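Local coordinates for protein transcriptional regulator, GntR family (Ralstonia eutropha, PDB 3IHU) that probably binds DNA and regulates transcription as a GntR-family regulator carrying an FCD domain, at residues M97-L101 and L157-F161. Sequence-based numbering, arbitrary orientation.
Sequences MTGLL and LRRLF
Met97, present as selenomethionine, meets Leu160 at the start of this helix-to-helix contact, its SE lying 3.3 Å from Leu160 CD2, a separation shorter than van der Waals contact, so the exact distance is doubtful. The Met97 chain leaves the backbone with CG anti to the carbonyl carbon (chi1 -61°) and bends again at chi2 and chi3, which turns SE across the Leu160 branch rather than pointing it straight out. Met97 SE also lies 4.2 Å from Leu157 CD2. Nearly one turn further along, Leu100 slants over the isobutyl group of Leu157, with Leu100 CD2 4.1 Å from Leu157 CD2. Leu157 is set against segment 97-101 of helix 84-105 as a fork: its CD2 branch turns to Met97 and Leu100, while its CD1 branch reaches the main chain, 3.8 Å from Leu101 CA and 3.9 Å from Leu100 O. Leu101 closes the row. Its CB does not aim straight at the partner helix, but with CG anti to the backbone N (chi1 -178°) Leu101 CD1 arrives at the edge of the Phe161 ring, 4.4 Å from Phe161 CE1 and near the ring plane. Tyr145 of helix 134-152 touches both Leu101 and Phe161, so a third helix shares the buried end of the contact.

The short segments run at 134° to each other, their axes 11.3 Å apart, joining helices 84-105 and 155-165 within the helical FCD region. With no hydrogen bond or salt bridge between them, the fit rests on side-chain shape, buried at Leu101 and Phe161 and partly exposed at Met97, Leu100 and Leu160.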
HETATM    1  N   MSE A  97      -9.132   1.239  -8.115  1.00 15.63           N
HETATM    2  CA  MSE A  97      -9.430   0.712  -6.767  1.00 15.82           C
HETATM    3  C   MSE A  97      -9.191   1.786  -5.653  1.00 15.22           C
HETATM    4  O   MSE A  97      -9.919   1.797  -4.690  1.00 16.04           O
HETATM    5  CB  MSE A  97      -8.742  -0.642  -6.444  1.00 14.99           C
HETATM    6  CG  MSE A  97      -9.215  -1.798  -7.450  1.00 14.69           C
HETATM    7 SE   MSE A  97     -11.103  -2.126  -7.189  0.75 12.75          SE
HETATM    8  CE  MSE A  97     -12.016  -1.229  -8.713  1.00 18.94           C
ATOM      9  N   THR A  98      -8.254   2.693  -5.858  1.00 15.97           N
ATOM     10  CA  THR A  98      -8.007   3.779  -4.884  1.00 16.03           C
ATOM     11  C   THR A  98      -9.085   4.788  -4.998  1.00 16.56           C
ATOM     12  O   THR A  98      -9.533   5.364  -4.026  1.00 16.99           O
ATOM     13  CB  THR A  98      -6.646   4.459  -5.071  1.00 16.74           C
ATOM     14  OG1 THR A  98      -5.605   3.474  -5.030  1.00 15.71           O
ATOM     15  CG2 THR A  98      -6.400   5.534  -3.954  1.00 16.53           C
ATOM     16  N   GLY A  99      -9.479   5.063  -6.225  1.00 16.51           N
ATOM     17  CA  GLY A  99     -10.673   5.805  -6.469  1.00 17.65           C
ATOM     18  C   GLY A  99     -11.877   5.267  -5.737  1.00 17.46           C
ATOM     19  O   GLY A  99     -12.580   6.017  -5.079  1.00 17.43           O
ATOM     20  N   LEU A 100     -12.154   3.973  -5.879  1.00 16.98           N
ATOM     21  CA  LEU A 100     -13.240   3.379  -5.165  1.00 16.89           C
ATOM     22  C   LEU A 100     -13.057   3.380  -3.648  1.00 16.22           C
ATOM     23  O   LEU A 100     -14.019   3.471  -2.938  1.00 15.61           O
ATOM     24  CB  LEU A 100     -13.517   1.976  -5.652  1.00 17.79           C
ATOM     25  CG  LEU A 100     -14.726   1.244  -5.170  1.00 20.47           C
ATOM     26  CD1 LEU A 100     -15.950   2.102  -5.249  1.00 19.57           C
ATOM     27  CD2 LEU A 100     -14.860  -0.114  -6.052  1.00 18.67           C
ATOM     28  N   LEU A 101     -11.841   3.210  -3.145  1.00 16.89           N
ATOM     29  CA  LEU A 101     -11.614   3.299  -1.708  1.00 15.78           C
ATOM     30  C   LEU A 101     -12.105   4.663  -1.127  1.00 17.26           C
ATOM     31  O   LEU A 101     -12.793   4.704  -0.092  1.00 17.68           O
ATOM     32  CB  LEU A 101     -10.144   3.128  -1.424  1.00 15.77           C
ATOM     33  CG  LEU A 101      -9.675   3.133   0.035  1.00 15.02           C
ATOM     34  CD1 LEU A 101     -10.110   1.875   0.774  1.00 16.34           C
ATOM     35  CD2 LEU A 101      -8.171   3.451   0.095  1.00 14.41           C
ATOM     36  N   LEU A 157     -13.558  -4.507  -1.265  1.00 25.65           N
ATOM     37  CA  LEU A 157     -12.314  -3.779  -1.155  1.00 26.31           C
ATOM     38  C   LEU A 157     -11.418  -4.361  -0.094  1.00 27.28           C
ATOM     39  O   LEU A 157     -10.188  -4.380  -0.278  1.00 28.36           O
ATOM     40  CB  LEU A 157     -12.568  -2.304  -0.818  1.00 26.26           C
ATOM     41  CG  LEU A 157     -13.205  -1.507  -1.939  1.00 26.36           C
ATOM     42  CD1 LEU A 157     -13.342  -0.042  -1.450  1.00 24.88           C
ATOM     43  CD2 LEU A 157     -12.349  -1.529  -3.182  1.00 24.34           C
ATOM     44  N   ARG A 158     -12.004  -4.836   1.006  1.00 28.25           N
ATOM     45  CA  ARG A 158     -11.217  -5.454   2.085  1.00 29.93           C
ATOM     46  C   ARG A 158     -10.424  -6.615   1.546  1.00 30.84           C
ATOM     47  O   ARG A 158      -9.250  -6.783   1.865  1.00 30.74           O
ATOM     48  CB  ARG A 158     -12.081  -5.969   3.224  1.00 29.98           C
ATOM     49  CG  ARG A 158     -12.811  -4.936   3.975  1.00 31.67           C
ATOM     50  CD  ARG A 158     -13.550  -5.578   5.169  1.00 33.85           C
ATOM     51  NE  ARG A 158     -14.226  -4.550   5.958  1.00 35.62           N
ATOM     52  CZ  ARG A 158     -13.606  -3.704   6.787  1.00 36.11           C
ATOM     53  NH1 ARG A 158     -12.286  -3.748   6.966  1.00 35.90           N
ATOM     54  NH2 ARG A 158     -14.317  -2.803   7.442  1.00 36.37           N
ATOM     55  N   ARG A 159     -11.053  -7.388   0.677  1.00 32.77           N
ATOM     56  CA  ARG A 159     -10.384  -8.563   0.116  1.00 33.34           C
ATOM     57  C   ARG A 159      -9.352  -8.203  -0.964  1.00 33.35           C
ATOM     58  O   ARG A 159      -8.359  -8.878  -1.076  1.00 33.98           O
ATOM     59  CB  ARG A 159     -11.426  -9.635  -0.287  1.00 34.23           C
ATOM     60  CG  ARG A 159     -11.788  -9.747  -1.755  1.00 36.21           C
ATOM     61  CD  ARG A 159     -12.897 -10.832  -1.959  1.00 38.02           C
ATOM     62  NE  ARG A 159     -12.740 -11.510  -3.240  1.00 39.46           N
ATOM     63  CZ  ARG A 159     -11.806 -12.428  -3.494  1.00 40.43           C
ATOM     64  N   LEU A 160      -9.524  -7.105  -1.690  1.00 33.00           N
ATOM     65  CA  LEU A 160      -8.505  -6.614  -2.639  1.00 33.30           C
ATOM     66  C   LEU A 160      -7.445  -5.645  -2.033  1.00 33.23           C
ATOM     67  O   LEU A 160      -6.571  -5.155  -2.745  1.00 32.90           O
ATOM     68  CB  LEU A 160      -9.190  -5.771  -3.726  1.00 34.22           C
ATOM     69  CG  LEU A 160     -10.035  -6.205  -4.911  1.00 36.05           C
ATOM     70  CD1 LEU A 160     -11.341  -7.115  -4.613  1.00 41.22           C
ATOM     71  CD2 LEU A 160     -10.364  -4.903  -5.594  1.00 36.74           C
ATOM     72  N   PHE A 161      -7.553  -5.331  -0.744  1.00 33.54           N
ATOM     73  CA  PHE A 161      -6.864  -4.163  -0.138  1.00 33.36           C
ATOM     74  C   PHE A 161      -5.356  -4.095  -0.425  1.00 34.03           C
ATOM     75  O   PHE A 161      -4.855  -3.063  -0.855  1.00 33.34           O
ATOM     76  CB  PHE A 161      -7.148  -4.157   1.383  1.00 33.81           C
ATOM     77  CG  PHE A 161      -6.697  -2.906   2.110  1.00 31.35           C
ATOM     78  CD1 PHE A 161      -7.180  -1.650   1.736  1.00 30.96           C
ATOM     79  CD2 PHE A 161      -5.846  -3.002   3.195  1.00 29.06           C
ATOM     80  CE1 PHE A 161      -6.784  -0.494   2.412  1.00 27.48           C
ATOM     81  CE2 PHE A 161      -5.447  -1.876   3.882  1.00 28.01           C
ATOM     82  CZ  PHE A 161      -5.912  -0.600   3.473  1.00 27.57           C
TER